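PDB 5OWG: PcyX_EBK42635 from Marine metagenome, which probably catalyses the ferredoxin-dependent four-electron reduction of a bilin in phycoerythrobilin synthesis. Local coordinates for residues E20-E23 with V24-N28; R181-E184 with G185-E188; N197-S200 with E201-K205. All coordinates share one frame; numbering follows the deposited sequence.

Contact 1 (E20-E23 with V24-N28); sequences ETIE and VLNNN
Glu-20 to Ile-22 meet Val-24 to Asn-26 through successive i to i+4 pairs along helix 14-28, one of the outer helices of the alpha/beta/alpha sandwich of the bilin reductase fold. Backbone bonds come first: Val-24 N reaches Glu-20 O at 3.2 Å, Leu-25 N reaches Thr-21 O at 3.2 Å and Asn-26 N reaches Ile-22 O at 3.0 Å. The next bond, from Asn-27 N to Glu-23 O, is weak.

Apolar packing runs alongside. Thr-21 CG2 lies 4.1 Å from Leu-25 CD1, the two side chains pointing the same way, while Leu-25 also leans on Trp-52 of strand 47-53. Val-24 touches Asn-174 and Ile-177 of the neighbouring helix 161-179. Its CG2, anti to the carbonyl carbon, is a methyl set beside a carbonyl, 3.3 Å from Glu-20 O.

Among the polar groups, Thr-21, a buried residue, hydrogen-bonds through OG1 to Trp-17 O. Two asparagines have partners of their own. Asn-26 OD1 accepts from Trp-52 NE1, joining the helix to the sheet, and Asn-26 ND2 lies 3.4 Å from Ile-22 CG2. Further along, Asn-28 folds back so that its ND2 donates to Val-24 O at 3.1 Å, with the acceptor close to its amide plane.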
# COMPACT_ATOMS: atom_id res chain seq x y z
N GLU A 20 7.59 -12.33 0.85
CA GLU A 20 8.23 -11.93 -0.40
C GLU A 20 8.10 -10.43 -0.61
O GLU A 20 9.03 -9.78 -1.11
CB GLU A 20 7.61 -12.68 -1.58
CG GLU A 20 7.63 -14.20 -1.47
CD GLU A 20 9.02 -14.77 -1.30
OE1 GLU A 20 9.65 -14.53 -0.24
OE2 GLU A 20 9.50 -15.45 -2.23
N THR A 21 6.96 -9.85 -0.22
CA THR A 21 6.77 -8.41 -0.33
C THR A 21 7.75 -7.66 0.57
O THR A 21 8.34 -6.66 0.15
CB THR A 21 5.32 -8.04 0.01
OG1 THR A 21 4.47 -8.38 -1.09
CG2 THR A 21 5.17 -6.55 0.33
N ILE A 22 7.92 -8.12 1.81
CA ILE A 22 8.80 -7.44 2.74
C ILE A 22 10.25 -7.55 2.29
O ILE A 22 11.05 -6.63 2.48
CB ILE A 22 8.60 -7.99 4.17
CG1 ILE A 22 7.18 -7.68 4.65
CG2 ILE A 22 9.62 -7.38 5.13
CD1 ILE A 22 6.78 -8.43 5.91
N GLU A 23 10.62 -8.69 1.70
CA GLU A 23 11.99 -8.85 1.21
C GLU A 23 12.30 -7.84 0.12
O GLU A 23 13.38 -7.24 0.11
CB GLU A 23 12.19 -10.28 0.70
CG GLU A 23 13.62 -10.59 0.27
CD GLU A 23 14.61 -10.50 1.41
OE1 GLU A 23 14.17 -10.40 2.57
OE2 GLU A 23 15.83 -10.54 1.15
N VAL A 24 11.36 -7.63 -0.81
CA VAL A 24 11.58 -6.67 -1.89
C VAL A 24 11.77 -5.27 -1.31
O VAL A 24 12.70 -4.54 -1.68
CB VAL A 24 10.42 -6.72 -2.89
CG1 VAL A 24 10.55 -5.62 -3.94
CG2 VAL A 24 10.37 -8.08 -3.57
N LEU A 25 10.89 -4.87 -0.39
CA LEU A 25 10.97 -3.53 0.17
C LEU A 25 12.27 -3.32 0.94
O LEU A 25 12.86 -2.23 0.89
CB LEU A 25 9.76 -3.25 1.06
CG LEU A 25 8.39 -3.23 0.37
CD1 LEU A 25 7.27 -3.21 1.38
CD2 LEU A 25 8.28 -2.04 -0.56
N ASN A 26 12.73 -4.35 1.65
CA ASN A 26 13.99 -4.23 2.38
C ASN A 26 15.19 -4.14 1.43
O ASN A 26 16.21 -3.54 1.80
CB ASN A 26 14.17 -5.42 3.32
CG ASN A 26 13.24 -5.36 4.52
OD1 ASN A 26 12.85 -4.28 4.96
ND2 ASN A 26 12.90 -6.52 5.06
N ASN A 27 15.08 -4.70 0.23
CA ASN A 27 16.20 -4.73 -0.70
C ASN A 27 16.33 -3.46 -1.53
O ASN A 27 17.38 -3.26 -2.16
CB ASN A 27 16.07 -5.93 -1.64
CG ASN A 27 16.67 -7.20 -1.07
OD1 ASN A 27 16.79 -7.35 0.15
ND2 ASN A 27 17.07 -8.11 -1.95
N ASN A 28 15.31 -2.61 -1.57
CA ASN A 28 15.32 -1.42 -2.40
C ASN A 28 15.10 -0.14 -1.61
O ASN A 28 15.72 0.89 -1.92
CB ASN A 28 14.24 -1.53 -3.49
CG ASN A 28 14.56 -2.58 -4.53
OD1 ASN A 28 15.00 -2.27 -5.63
ND2 ASN A 28 14.35 -3.84 -4.17

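Contact 2 (R181-E184 with G185-E188); sequences RNHE and GEAE
The imidazole of His-183 meets the carboxylate of Glu-186 at its edge: OE1 sits practically in the ring plane, 2.7 Å from ND1, and receives the N-H of that nitrogen at a fairly straight 157°. The ring and carboxylate planes are turned 69° against each other, so the bond that is in plane for the histidine is not quite so for the glutamate, where the donor arrives on the syn side of OE1 and 27° out of the carboxylate plane. The ring of His-117 meets the His-183 ring obliquely, and NE2 of that same histidine hydrogen-bonds Glu-186 OE2. Glu-186 thus serves two histidines, His-183 through OE1 and His-117 through OE2.

The bend that brings the pair together is a type II beta turn from His-183 to Glu-186, in the loop that leaves helix 161-179 and runs to Glu-188, the N-cap residue of helix 189-204. Gly-185 takes the third position of the turn with a positive phi, a conformation in which the lack of a side chain avoids a collision with Glu-184 O. Glu-186 then places CG between its backbone N and carbonyl carbon, and the extended remainder of the chain runs back across the turn: Glu-186 CG passes 3.3 Å from His-183 O, and Glu-186 OE2 lies 3.3 Å from His-183 CB.

Glu-184 leaves the turn in a different direction. With CG anti to the backbone N, its extended chain carries OE1 to a salt bridge with Arg-55, and the side chain also touches Tyr-56 and Thr-85.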
# COMPACT_ATOMS: atom_id res chain seq x y z
N ARG A 181 11.90 4.92 -11.03
CA ARG A 181 13.10 5.76 -10.98
C ARG A 181 13.25 6.59 -12.25
O ARG A 181 13.73 7.73 -12.20
CB ARG A 181 14.33 4.88 -10.77
CG ARG A 181 14.33 4.10 -9.46
CD ARG A 181 14.99 2.74 -9.60
NE ARG A 181 16.41 2.83 -9.92
CZ ARG A 181 17.15 1.80 -10.34
NH1 ARG A 181 16.60 0.61 -10.52
NH2 ARG A 181 18.44 1.97 -10.60
N ASN A 182 12.84 6.04 -13.39
CA ASN A 182 13.05 6.69 -14.68
C ASN A 182 12.18 7.91 -14.90
O ASN A 182 12.22 8.49 -15.99
CB ASN A 182 12.78 5.69 -15.82
CG ASN A 182 13.78 4.56 -15.84
OD1 ASN A 182 14.99 4.77 -15.73
ND2 ASN A 182 13.28 3.34 -15.99
N HIS A 183 11.40 8.33 -13.90
CA HIS A 183 10.44 9.42 -14.07
C HIS A 183 10.67 10.54 -13.05
O HIS A 183 9.77 11.35 -12.81
CB HIS A 183 9.02 8.87 -13.97
CG HIS A 183 8.69 7.91 -15.07
ND1 HIS A 183 8.31 8.33 -16.33
CD2 HIS A 183 8.69 6.56 -15.11
CE1 HIS A 183 8.09 7.27 -17.09
NE2 HIS A 183 8.31 6.18 -16.37
N GLU A 184 11.85 10.58 -12.45
CA GLU A 184 12.20 11.66 -11.53
C GLU A 184 12.46 12.95 -12.30
O GLU A 184 13.27 12.98 -13.22
CB GLU A 184 13.43 11.26 -10.72
CG GLU A 184 13.83 12.24 -9.64
CD GLU A 184 15.19 11.91 -9.05
OE1 GLU A 184 16.20 12.07 -9.76
OE2 GLU A 184 15.24 11.49 -7.87
N GLY A 185 11.76 14.02 -11.91
CA GLY A 185 11.96 15.32 -12.51
C GLY A 185 11.03 15.65 -13.66
O GLY A 185 11.07 16.79 -14.15
N GLU A 186 10.21 14.71 -14.11
CA GLU A 186 9.33 14.92 -15.25
C GLU A 186 8.06 15.69 -14.91
O GLU A 186 7.18 15.80 -15.76
CB GLU A 186 8.94 13.57 -15.86
CG GLU A 186 7.90 12.81 -15.05
CD GLU A 186 7.62 11.44 -15.62
OE1 GLU A 186 8.37 11.01 -16.52
OE2 GLU A 186 6.64 10.80 -15.18
N ALA A 187 7.94 16.22 -13.69
CA ALA A 187 6.72 16.90 -13.28
C ALA A 187 7.05 18.04 -12.34
O ALA A 187 8.15 18.13 -11.79
CB ALA A 187 5.74 15.93 -12.60
N GLU A 188 6.08 18.94 -12.17
CA GLU A 188 6.21 20.06 -11.26
C GLU A 188 5.60 19.71 -9.91
O GLU A 188 4.56 19.05 -9.83
CB GLU A 188 5.52 21.30 -11.84
CG GLU A 188 5.56 22.54 -10.95
CD GLU A 188 6.98 23.00 -10.64
OE1 GLU A 188 7.73 22.23 -10.00
OE2 GLU A 188 7.34 24.12 -11.04

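Contact 3 (N197-S200 with E201-K205); sequences NYYS and EHQQK
Ser-200 O is gripped by two backbone N-H groups: Gln-204 N at 2.7 Å and, more weakly, Gln-203 N at 3.3 Å. Gln-203 N is in turn shared between two weak acceptors, Tyr-199 O and Ser-200 O. One turn earlier the bonding is cleaner, with Glu-201 N lying 2.7 Å from Asn-197 O and almost in line with the carbonyl.

The side chains pair four residues apart. His-202 CD2 lies over one face of the Tyr-198 ring, 3.5 Å above the plane and offset toward the rim; the two rings meet obliquely, planes 55° apart and centroids 4.7 Å apart. Tyr-198 reaches this place with CG anti to its backbone N (chi1 -178°), while the edge of the imidazole lies level with Tyr-198 O.

Tyr-199 and Gln-203 lie side by side, pointing the same way, and touch strand 90-96, Tyr-199 on Ile-90 and Gln-203 on Asp-94. Ser-200 OG bonds back to Gln-196 O. A hydrogen bond from Gln-204 NE2 to Phe-232 O fixes that side-chain amide; with Ser-200 and Gln-203 packing on Phe-232, it ties the helix end to the C-terminal tail by both polar and apolar contact.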
# COMPACT_ATOMS: atom_id res chain seq x y z
N ASN A 197 -2.79 13.78 -3.74
CA ASN A 197 -3.82 14.06 -2.74
C ASN A 197 -5.20 13.69 -3.27
O ASN A 197 -5.97 13.00 -2.59
CB ASN A 197 -3.77 15.53 -2.34
CG ASN A 197 -2.56 15.86 -1.49
OD1 ASN A 197 -1.69 15.02 -1.27
ND2 ASN A 197 -2.51 17.10 -1.00
N TYR A 198 -5.53 14.15 -4.47
CA TYR A 198 -6.81 13.81 -5.08
C TYR A 198 -7.06 12.30 -5.03
O TYR A 198 -8.19 11.85 -4.81
CB TYR A 198 -6.85 14.31 -6.53
CG TYR A 198 -8.15 14.04 -7.26
CD1 TYR A 198 -9.23 14.91 -7.13
CD2 TYR A 198 -8.29 12.94 -8.09
CE1 TYR A 198 -10.42 14.67 -7.80
CE2 TYR A 198 -9.47 12.70 -8.77
CZ TYR A 198 -10.53 13.57 -8.62
OH TYR A 198 -11.71 13.33 -9.29
N TYR A 199 -6.00 11.51 -5.24
CA TYR A 199 -6.12 10.06 -5.08
C TYR A 199 -6.37 9.69 -3.63
O TYR A 199 -7.10 8.73 -3.35
CB TYR A 199 -4.85 9.39 -5.61
CG TYR A 199 -4.72 7.92 -5.28
CD1 TYR A 199 -4.22 7.50 -4.06
CD2 TYR A 199 -5.09 6.95 -6.21
CE1 TYR A 199 -4.10 6.15 -3.76
CE2 TYR A 199 -4.98 5.61 -5.92
CZ TYR A 199 -4.47 5.21 -4.69
OH TYR A 199 -4.36 3.87 -4.40
N SER A 200 -5.78 10.43 -2.69
CA SER A 200 -5.96 10.13 -1.27
C SER A 200 -7.36 10.53 -0.81
O SER A 200 -7.98 9.82 -0.01
CB SER A 200 -4.89 10.84 -0.45
OG SER A 200 -3.60 10.31 -0.73
N GLU A 201 -7.86 11.67 -1.29
CA GLU A 201 -9.23 12.06 -0.99
C GLU A 201 -10.21 10.97 -1.39
O GLU A 201 -11.01 10.50 -0.58
CB GLU A 201 -9.56 13.37 -1.70
CG GLU A 201 -11.05 13.60 -1.96
CD GLU A 201 -11.33 14.95 -2.58
OE1 GLU A 201 -10.37 15.64 -2.97
OE2 GLU A 201 -12.52 15.33 -2.68
N HIS A 202 -10.16 10.54 -2.66
CA HIS A 202 -11.13 9.58 -3.17
C HIS A 202 -11.00 8.21 -2.53
O HIS A 202 -11.97 7.45 -2.55
CB HIS A 202 -10.99 9.46 -4.69
CG HIS A 202 -11.86 10.41 -5.45
ND1 HIS A 202 -13.15 10.11 -5.81
CD2 HIS A 202 -11.63 11.66 -5.91
CE1 HIS A 202 -13.68 11.12 -6.47
NE2 HIS A 202 -12.77 12.08 -6.54
N GLN A 203 -9.83 7.86 -1.98
CA GLN A 203 -9.65 6.55 -1.38
C GLN A 203 -9.67 6.56 0.14
O GLN A 203 -9.86 5.50 0.75
CB GLN A 203 -8.34 5.91 -1.86
CG GLN A 203 -8.26 4.43 -1.50
CD GLN A 203 -7.44 3.62 -2.48
OE1 GLN A 203 -6.80 4.17 -3.37
NE2 GLN A 203 -7.47 2.30 -2.32
N GLN A 204 -9.46 7.72 0.77
CA GLN A 204 -9.67 7.80 2.22
C GLN A 204 -11.11 7.44 2.57
O GLN A 204 -11.35 6.70 3.53
CB GLN A 204 -9.34 9.20 2.73
CG GLN A 204 -7.97 9.34 3.37
CD GLN A 204 -7.80 10.67 4.08
OE1 GLN A 204 -8.78 11.30 4.49
NE2 GLN A 204 -6.55 11.11 4.24
N LYS A 205 -12.06 7.96 1.81
CA LYS A 205 -13.48 7.71 2.05
C LYS A 205 -14.03 6.69 1.06
O LYS A 205 -14.04 6.93 -0.15
CB LYS A 205 -14.27 9.01 1.96
CG LYS A 205 -13.85 10.06 2.98
CD LYS A 205 -13.04 11.19 2.36
CE LYS A 205 -13.90 12.07 1.47
NZ LYS A 205 -13.23 13.36 1.15

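Contacts 1 and 3 lie on opposite sides of the chain's centre, about 26 Å apart between centres: helix 14-28 packs on strand 47-53 of the antiparallel sheet, and helix 189-204 touches strand 90-96. Contact 2 belongs to the connection that leads into the helix of contact 3, with its centre about 23 Å from that of contact 1 and about 22 Å from that of contact 3. None touches another; the nearest atoms of contacts 1 and 2 are about 6 Å apart. Helix 161-179 runs beside contact 1 and ends just before contact 2. In related bilin reductases the pigment binds between the sheet and the C-terminal helices; contact 3 therefore probably lies on that side of the sheet, though no ligand is described here.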